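Long-range contact in cellulosomal scaffoldin (Bacteroides cellulosolvens, PDB 2XBT), which is a cellulosome scaffold protein whose family 3b carbohydrate-binding module, the part described here, probably binds cellulose: residues 42-53 with 84-95. Numbering follows the deposited sequence.
Sequences LSKITIRYFYTS and KANKYIEIKLAS. With NO3 (nitrate ion), chain B.
Arg-48 meets Tyr-88 with a face of its guanidinium and Glu-90, its cross-strand partner in a non-hydrogen-bonded pair, with an edge. The arginine chain runs extended from CG to NE and grips the carboxylate side-on: Arg-48 NE and NH2 both donate to Glu-90 OE2, NE at 3.0 Å, with OE2 close to the guanidinium plane. Tyr-88 CE1 lies over one face, 3.4 Å from Arg-48 NE, with ring and guanidinium planes 21° apart. A nitrate ion, probably from the crystallisation liquor, takes weak bonds from NH1 and NH2, and Tyr-149 of strand 147-150 adds a cation-pi contact. A leucine in place of Arg-48 would probably leave Glu-90 OE2 without its two donors and the Tyr-88 ring without its flat, charged cover. Beyond Tyr-88, the ring of Phe-50 slants past, its CD1 3.5 Å from Tyr-88 CB. On the other face, Tyr-51 CG stands between its backbone N and carbonyl carbon (chi1 70°), which lays the ring across the neighbouring strand: Lys-87 CB forms a CH-pi contact 3.6 Å from the ring centroid, while Tyr-51 CE2 touches Ile-89 CG1. There Ile-47 and Tyr-49 pack on Met-30 and Met-28 of strand 22-34. Asn-86 OD1 accepts from Ser-53 N at 2.7 Å, on a lone pair. The N-H groups of Asn-86 (weakly) and Lys-87 converge on Tyr-51 O, a classic beta bulge ending this antiparallel pair of interior strands in the CBM3 beta-sandwich.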
ATOM      1  N   LEU A  42      10.487   6.579  -7.892  1.00 21.12           N
ATOM      2  CA  LEU A  42       9.393   5.667  -7.587  1.00 21.31           C
ATOM      3  C   LEU A  42       9.753   4.205  -7.811  1.00 22.81           C
ATOM      4  O   LEU A  42       9.152   3.324  -7.200  1.00 21.24           O
ATOM      5  CB  LEU A  42       8.131   6.017  -8.363  1.00 22.19           C
ATOM      6  CG  LEU A  42       7.438   7.307  -7.939  1.00 21.69           C
ATOM      7  CD1 LEU A  42       6.243   7.536  -8.842  1.00 29.12           C
ATOM      8  CD2 LEU A  42       7.005   7.204  -6.475  1.00 25.19           C
ATOM      9  N   SER A  43      10.729   3.942  -8.675  1.00 19.42           N
ATOM     10  CA  SER A  43      11.123   2.552  -8.939  1.00 22.99           C
ATOM     11  C   SER A  43      11.760   1.904  -7.711  1.00 23.70           C
ATOM     12  O   SER A  43      11.932   0.679  -7.660  1.00 23.29           O
ATOM     13  CB  SER A  43      12.081   2.473 -10.129  1.00 26.35           C
ATOM     14  OG  SER A  43      13.373   2.944  -9.776  1.00 25.70           O
ATOM     15  N   LYS A  44      12.102   2.723  -6.717  1.00 21.04           N
ATOM     16  CA  LYS A  44      12.704   2.215  -5.492  1.00 22.09           C
ATOM     17  C   LYS A  44      11.721   2.101  -4.341  1.00 21.06           C
ATOM     18  O   LYS A  44      12.101   1.738  -3.243  1.00 19.77           O
ATOM     19  CB  LYS A  44      13.887   3.078  -5.068  1.00 25.07           C
ATOM     20  CG  LYS A  44      15.023   3.060  -6.063  1.00 27.29           C
ATOM     21  CD  LYS A  44      16.168   3.923  -5.570  1.00 35.59           C
ATOM     22  CE  LYS A  44      17.393   3.723  -6.439  1.00 44.37           C
ATOM     23  NZ  LYS A  44      17.047   3.980  -7.854  1.00 41.02           N
ATOM     24  N   ILE A  45      10.459   2.411  -4.600  1.00 18.44           N
ATOM     25  CA  ILE A  45       9.433   2.334  -3.567  1.00 19.23           C
ATOM     26  C   ILE A  45       8.721   0.979  -3.610  1.00 20.16           C
ATOM     27  O   ILE A  45       8.346   0.498  -4.676  1.00 20.49           O
ATOM     28  CB  ILE A  45       8.371   3.426  -3.774  1.00 20.41           C
ATOM     29  CG1 ILE A  45       8.931   4.826  -3.461  1.00 21.66           C
ATOM     30  CG2 ILE A  45       7.121   3.126  -2.945  1.00 18.95           C
ATOM     31  CD1 ILE A  45       9.038   5.141  -1.982  1.00 18.26           C
ATOM     32  N   THR A  46       8.538   0.368  -2.445  1.00 17.74           N
ATOM     33  CA  THR A  46       7.629  -0.764  -2.315  1.00 18.58           C
ATOM     34  C   THR A  46       6.658  -0.491  -1.186  1.00 21.98           C
ATOM     35  O   THR A  46       6.973   0.239  -0.225  1.00 18.58           O
ATOM     36  CB  THR A  46       8.379  -2.091  -2.054  1.00 23.34           C
ATOM     37  OG1 THR A  46       9.290  -1.920  -0.965  1.00 27.20           O
ATOM     38  CG2 THR A  46       9.166  -2.469  -3.272  1.00 26.40           C
ATOM     39  N   ILE A  47       5.455  -1.051  -1.311  1.00 20.41           N
ATOM     40  CA  ILE A  47       4.440  -0.894  -0.286  1.00 18.23           C
ATOM     41  C   ILE A  47       3.959  -2.273   0.100  1.00 17.98           C
ATOM     42  O   ILE A  47       3.766  -3.118  -0.771  1.00 18.56           O
ATOM     43  CB  ILE A  47       3.281  -0.070  -0.819  1.00 18.80           C
ATOM     44  CG1 ILE A  47       3.785   1.326  -1.173  1.00 17.23           C
ATOM     45  CG2 ILE A  47       2.157   0.031   0.236  1.00 17.56           C
ATOM     46  CD1 ILE A  47       2.776   2.160  -1.951  1.00 17.38           C
ATOM     47  N   ARG A  48       3.790  -2.521   1.397  1.00 16.65           N
ATOM     48  CA  ARG A  48       3.286  -3.830   1.815  1.00 17.23           C
ATOM     49  C   ARG A  48       2.011  -3.682   2.605  1.00 15.26           C
ATOM     50  O   ARG A  48       1.926  -2.875   3.534  1.00 17.05           O
ATOM     51  CB  ARG A  48       4.318  -4.588   2.651  1.00 18.87           C
ATOM     52  CG  ARG A  48       5.599  -4.893   1.890  1.00 18.55           C
ATOM     53  CD  ARG A  48       6.612  -5.618   2.772  1.00 21.12           C
ATOM     54  NE  ARG A  48       7.724  -6.090   1.960  1.00 23.91           N
ATOM     55  CZ  ARG A  48       8.660  -6.945   2.355  1.00 31.44           C
ATOM     56  NH1 ARG A  48       8.638  -7.463   3.574  1.00 31.12           N
ATOM     57  NH2 ARG A  48       9.619  -7.296   1.510  1.00 33.13           N
ATOM     58  N   TYR A  49       1.023  -4.481   2.220  1.00 17.67           N
ATOM     59  CA  TYR A  49      -0.261  -4.550   2.886  1.00 16.27           C
ATOM     60  C   TYR A  49      -0.325  -5.968   3.412  1.00 15.06           C
ATOM     61  O   TYR A  49      -0.264  -6.917   2.639  1.00 15.43           O
ATOM     62  CB  TYR A  49      -1.381  -4.344   1.869  1.00 17.18           C
ATOM     63  CG  TYR A  49      -2.773  -4.270   2.462  1.00 18.42           C
ATOM     64  CD1 TYR A  49      -3.383  -3.041   2.704  1.00 18.41           C
ATOM     65  CD2 TYR A  49      -3.490  -5.428   2.757  1.00 19.35           C
ATOM     66  CE1 TYR A  49      -4.668  -2.965   3.232  1.00 17.68           C
ATOM     67  CE2 TYR A  49      -4.776  -5.365   3.288  1.00 16.20           C
ATOM     68  CZ  TYR A  49      -5.359  -4.132   3.524  1.00 18.84           C
ATOM     69  OH  TYR A  49      -6.640  -4.033   4.040  1.00 21.72           O
ATOM     70  N   PHE A  50      -0.429  -6.092   4.730  1.00 17.37           N
ATOM     71  CA  PHE A  50      -0.303  -7.384   5.400  1.00 19.08           C
ATOM     72  C   PHE A  50      -1.673  -7.960   5.687  1.00 19.68           C
ATOM     73  O   PHE A  50      -2.585  -7.233   6.088  1.00 18.48           O
ATOM     74  CB  PHE A  50       0.456  -7.223   6.701  1.00 16.99           C
ATOM     75  CG  PHE A  50       1.821  -6.605   6.518  1.00 19.11           C
ATOM     76  CD1 PHE A  50       2.910  -7.404   6.216  1.00 20.07           C
ATOM     77  CD2 PHE A  50       1.998  -5.241   6.658  1.00 19.00           C
ATOM     78  CE1 PHE A  50       4.178  -6.851   6.045  1.00 20.18           C
ATOM     79  CE2 PHE A  50       3.270  -4.662   6.478  1.00 18.80           C
ATOM     80  CZ  PHE A  50       4.353  -5.485   6.179  1.00 20.21           C
ATOM     81  N   TYR A  51      -1.810  -9.264   5.480  1.00 18.68           N
ATOM     82  CA  TYR A  51      -3.124  -9.892   5.572  1.00 21.30           C
ATOM     83  C   TYR A  51      -3.016 -11.369   5.924  1.00 21.61           C
ATOM     84  O   TYR A  51      -1.933 -11.942   5.954  1.00 20.05           O
ATOM     85  CB  TYR A  51      -3.895  -9.741   4.250  1.00 21.26           C
ATOM     86  CG  TYR A  51      -3.329 -10.581   3.116  1.00 21.60           C
ATOM     87  CD1 TYR A  51      -3.881 -11.808   2.799  1.00 20.14           C
ATOM     88  CD2 TYR A  51      -2.233 -10.138   2.362  1.00 22.03           C
ATOM     89  CE1 TYR A  51      -3.371 -12.582   1.760  1.00 21.80           C
ATOM     90  CE2 TYR A  51      -1.714 -10.905   1.325  1.00 18.08           C
ATOM     91  CZ  TYR A  51      -2.291 -12.124   1.032  1.00 25.50           C
ATOM     92  OH  TYR A  51      -1.794 -12.898   0.012  1.00 22.96           O
ATOM     93  N   THR A  52      -4.167 -11.981   6.164  1.00 20.68           N
ATOM     94  CA  THR A  52      -4.218 -13.370   6.576  1.00 23.37           C
ATOM     95  C   THR A  52      -4.928 -14.159   5.507  1.00 27.06           C
ATOM     96  O   THR A  52      -6.023 -13.792   5.067  1.00 25.85           O
ATOM     97  CB  THR A  52      -5.001 -13.545   7.881  1.00 25.16           C
ATOM     98  OG1 THR A  52      -4.284 -12.937   8.956  1.00 26.04           O
ATOM     99  CG2 THR A  52      -5.215 -15.035   8.177  1.00 29.64           C
ATOM    100  N   SER A  53      -4.295 -15.228   5.063  1.00 26.47           N
ATOM    101  CA  SER A  53      -4.865 -16.039   4.011  1.00 31.82           C
ATOM    102  C   SER A  53      -5.726 -17.141   4.583  1.00 43.33           C
ATOM    103  O   SER A  53      -5.227 -18.099   5.175  1.00 43.12           O
ATOM    104  CB  SER A  53      -3.791 -16.670   3.136  1.00 37.84           C
ATOM    105  OG  SER A  53      -4.402 -17.461   2.132  1.00 38.18           O
ATOM    106  N   LYS A  84      -2.308 -11.525  13.159  1.00 22.18           N
ATOM    107  CA  LYS A  84      -3.194 -10.960  12.137  1.00 21.51           C
ATOM    108  C   LYS A  84      -2.629 -10.962  10.704  1.00 24.50           C
ATOM    109  O   LYS A  84      -3.163 -10.288   9.820  1.00 21.90           O
ATOM    110  CB  LYS A  84      -3.617  -9.546  12.537  1.00 23.24           C
ATOM    111  CG  LYS A  84      -4.544  -9.516  13.753  1.00 23.51           C
ATOM    112  CD  LYS A  84      -5.034  -8.126  14.062  1.00 24.51           C
ATOM    113  CE  LYS A  84      -6.213  -7.751  13.179  1.00 25.61           C
ATOM    114  NZ  LYS A  84      -6.674  -6.347  13.433  1.00 26.76           N
ATOM    115  N   ALA A  85      -1.575 -11.734  10.451  1.00 22.69           N
ATOM    116  CA  ALA A  85      -1.012 -11.767   9.102  1.00 22.63           C
ATOM    117  C   ALA A  85      -0.088 -12.932   8.884  1.00 22.49           C
ATOM    118  O   ALA A  85       0.860 -13.121   9.642  1.00 25.57           O
ATOM    119  CB  ALA A  85      -0.262 -10.463   8.799  1.00 19.29           C
ATOM    120  N   ASN A  86      -0.354 -13.694   7.832  1.00 23.44           N
ATOM    121  CA  ASN A  86       0.588 -14.721   7.391  1.00 26.71           C
ATOM    122  C   ASN A  86       1.076 -14.475   5.959  1.00 26.36           C
ATOM    123  O   ASN A  86       1.837 -15.267   5.399  1.00 25.02           O
ATOM    124  CB  ASN A  86       0.011 -16.130   7.573  1.00 26.46           C
ATOM    125  CG  ASN A  86      -1.248 -16.375   6.741  1.00 27.41           C
ATOM    126  OD1 ASN A  86      -1.839 -15.454   6.181  1.00 26.40           O
ATOM    127  ND2 ASN A  86      -1.667 -17.632   6.673  1.00 29.21           N
ATOM    128  N   LYS A  87       0.625 -13.361   5.379  1.00 23.43           N
ATOM    129  CA  LYS A  87       1.011 -12.970   4.036  1.00 22.22           C
ATOM    130  C   LYS A  87       1.131 -11.458   3.930  1.00 20.72           C
ATOM    131  O   LYS A  87       0.710 -10.722   4.822  1.00 20.23           O
ATOM    132  CB  LYS A  87      -0.040 -13.414   3.010  1.00 21.35           C
ATOM    133  CG  LYS A  87      -0.475 -14.886   3.077  1.00 28.75           C
ATOM    134  CD  LYS A  87       0.336 -15.782   2.156  1.00 30.07           C
ATOM    135  CE  LYS A  87      -0.239 -17.197   2.146  1.00 38.58           C
ATOM    136  NZ  LYS A  87       0.621 -18.178   1.420  1.00 39.20           N
ATOM    137  N   TYR A  88       1.705 -11.002   2.821  1.00 23.17           N
ATOM    138  CA  TYR A  88       1.612  -9.597   2.450  1.00 18.99           C
ATOM    139  C   TYR A  88       1.546  -9.437   0.944  1.00 20.02           C
ATOM    140  O   TYR A  88       2.105 -10.241   0.197  1.00 19.94           O
ATOM    141  CB  TYR A  88       2.755  -8.764   3.016  1.00 19.75           C
ATOM    142  CG  TYR A  88       4.123  -9.181   2.561  1.00 22.07           C
ATOM    143  CD1 TYR A  88       4.759  -8.525   1.496  1.00 24.44           C
ATOM    144  CD2 TYR A  88       4.782 -10.231   3.174  1.00 23.07           C
ATOM    145  CE1 TYR A  88       6.040  -8.918   1.071  1.00 22.55           C
ATOM    146  CE2 TYR A  88       6.043 -10.622   2.769  1.00 29.60           C
ATOM    147  CZ  TYR A  88       6.666  -9.964   1.714  1.00 30.19           C
ATOM    148  OH  TYR A  88       7.913 -10.368   1.313  1.00 31.82           O
ATOM    149  N   ILE A  89       0.812  -8.422   0.511  1.00 17.14           N
ATOM    150  CA  ILE A  89       0.865  -7.981  -0.868  1.00 20.08           C
ATOM    151  C   ILE A  89       2.029  -6.997  -0.912  1.00 17.43           C
ATOM    152  O   ILE A  89       2.129  -6.127  -0.042  1.00 19.47           O
ATOM    153  CB  ILE A  89      -0.389  -7.200  -1.246  1.00 20.56           C
ATOM    154  CG1 ILE A  89      -1.642  -8.002  -0.892  1.00 25.43           C
ATOM    155  CG2 ILE A  89      -0.372  -6.846  -2.740  1.00 23.47           C
ATOM    156  CD1 ILE A  89      -2.845  -7.149  -0.707  1.00 26.72           C
ATOM    157  N   GLU A  90       2.875  -7.116  -1.928  1.00 19.74           N
ATOM    158  CA  GLU A  90       3.912  -6.114  -2.158  1.00 18.51           C
ATOM    159  C   GLU A  90       3.653  -5.414  -3.466  1.00 19.77           C
ATOM    160  O   GLU A  90       3.658  -6.042  -4.529  1.00 19.78           O
ATOM    161  CB  GLU A  90       5.311  -6.731  -2.183  1.00 20.80           C
ATOM    162  CG  GLU A  90       6.407  -5.685  -2.396  1.00 22.32           C
ATOM    163  CD  GLU A  90       7.792  -6.230  -2.096  1.00 33.49           C
ATOM    164  OE1 GLU A  90       8.416  -6.799  -3.012  1.00 35.26           O
ATOM    165  OE2 GLU A  90       8.251  -6.092  -0.945  1.00 34.31           O
ATOM    166  N   ILE A  91       3.447  -4.107  -3.375  1.00 17.78           N
ATOM    167  CA  ILE A  91       3.207  -3.283  -4.548  1.00 19.56           C
ATOM    168  C   ILE A  91       4.494  -2.558  -4.920  1.00 21.16           C
ATOM    169  O   ILE A  91       5.136  -1.928  -4.078  1.00 19.04           O
ATOM    170  CB  ILE A  91       2.061  -2.299  -4.274  1.00 19.34           C
ATOM    171  CG1 ILE A  91       0.768  -3.073  -3.996  1.00 21.66           C
ATOM    172  CG2 ILE A  91       1.861  -1.335  -5.443  1.00 23.07           C
ATOM    173  CD1 ILE A  91      -0.342  -2.207  -3.475  1.00 23.21           C
ATOM    174  N   LYS A  92       4.882  -2.670  -6.187  1.00 19.56           N
ATOM    175  CA  LYS A  92       6.101  -2.033  -6.650  1.00 24.50           C
ATOM    176  C   LYS A  92       5.729  -1.027  -7.712  1.00 25.36           C
ATOM    177  O   LYS A  92       4.914  -1.317  -8.575  1.00 24.06           O
ATOM    178  CB  LYS A  92       7.050  -3.060  -7.258  1.00 30.53           C
ATOM    179  CG  LYS A  92       7.875  -3.856  -6.265  1.00 30.14           C
ATOM    180  CD  LYS A  92       8.965  -4.618  -7.011  1.00 40.76           C
ATOM    181  CE  LYS A  92       9.895  -5.368  -6.065  1.00 44.16           C
ATOM    182  NZ  LYS A  92      10.616  -4.435  -5.161  1.00 46.17           N
ATOM    183  N   LEU A  93       6.310   0.163  -7.631  1.00 24.13           N
ATOM    184  CA  LEU A  93       6.084   1.190  -8.632  1.00 27.47           C
ATOM    185  C   LEU A  93       7.214   1.073  -9.633  1.00 27.36           C
ATOM    186  O   LEU A  93       8.334   0.755  -9.258  1.00 29.91           O
ATOM    187  CB  LEU A  93       6.060   2.560  -7.967  1.00 23.70           C
ATOM    188  CG  LEU A  93       4.936   2.660  -6.932  1.00 27.95           C
ATOM    189  CD1 LEU A  93       4.978   3.995  -6.210  1.00 26.54           C
ATOM    190  CD2 LEU A  93       3.580   2.450  -7.608  1.00 32.21           C
ATOM    191  N   ALA A  94       6.916   1.278 -10.911  1.00 32.31           N
ATOM    192  CA  ALA A  94       7.879   0.930 -11.953  1.00 31.23           C
ATOM    193  C   ALA A  94       8.757   2.093 -12.389  1.00 31.58           C
ATOM    194  O   ALA A  94       9.939   1.908 -12.686  1.00 34.94           O
ATOM    195  CB  ALA A  94       7.177   0.308 -13.163  1.00 28.26           C
ATOM    196  N   SER A  95       8.187   3.288 -12.436  1.00 26.94           N
ATOM    197  CA  SER A  95       8.908   4.407 -13.015  1.00 32.87           C
ATOM    198  C   SER A  95       8.469   5.758 -12.478  1.00 31.51           C
ATOM    199  O   SER A  95       7.468   5.867 -11.779  1.00 30.22           O
ATOM    200  CB  SER A  95       8.725   4.410 -14.530  1.00 35.77           C
ATOM    201  OG  SER A  95       7.393   4.767 -14.870  1.00 38.60           O
TER
HETATM  202  N   NO3 B1161      11.999  -8.905   3.304  1.00 47.55           N
HETATM  203  O1  NO3 B1161      13.079  -8.078   2.978  1.00 54.57           O
HETATM  204  O2  NO3 B1161      11.483  -9.788   2.344  1.00 50.62           O
HETATM  205  O3  NO3 B1161      11.444  -8.844   4.589  1.00 50.14           O
HETATM  206  O   HOH W   1      10.310  -1.244  -9.669  1.00 39.76           O
HETATM  207  O   HOH W   2      11.481  -1.674  -5.925  1.00 40.47           O
HETATM  208  O   HOH W   3       9.565  -0.244  -6.778  1.00 35.56           O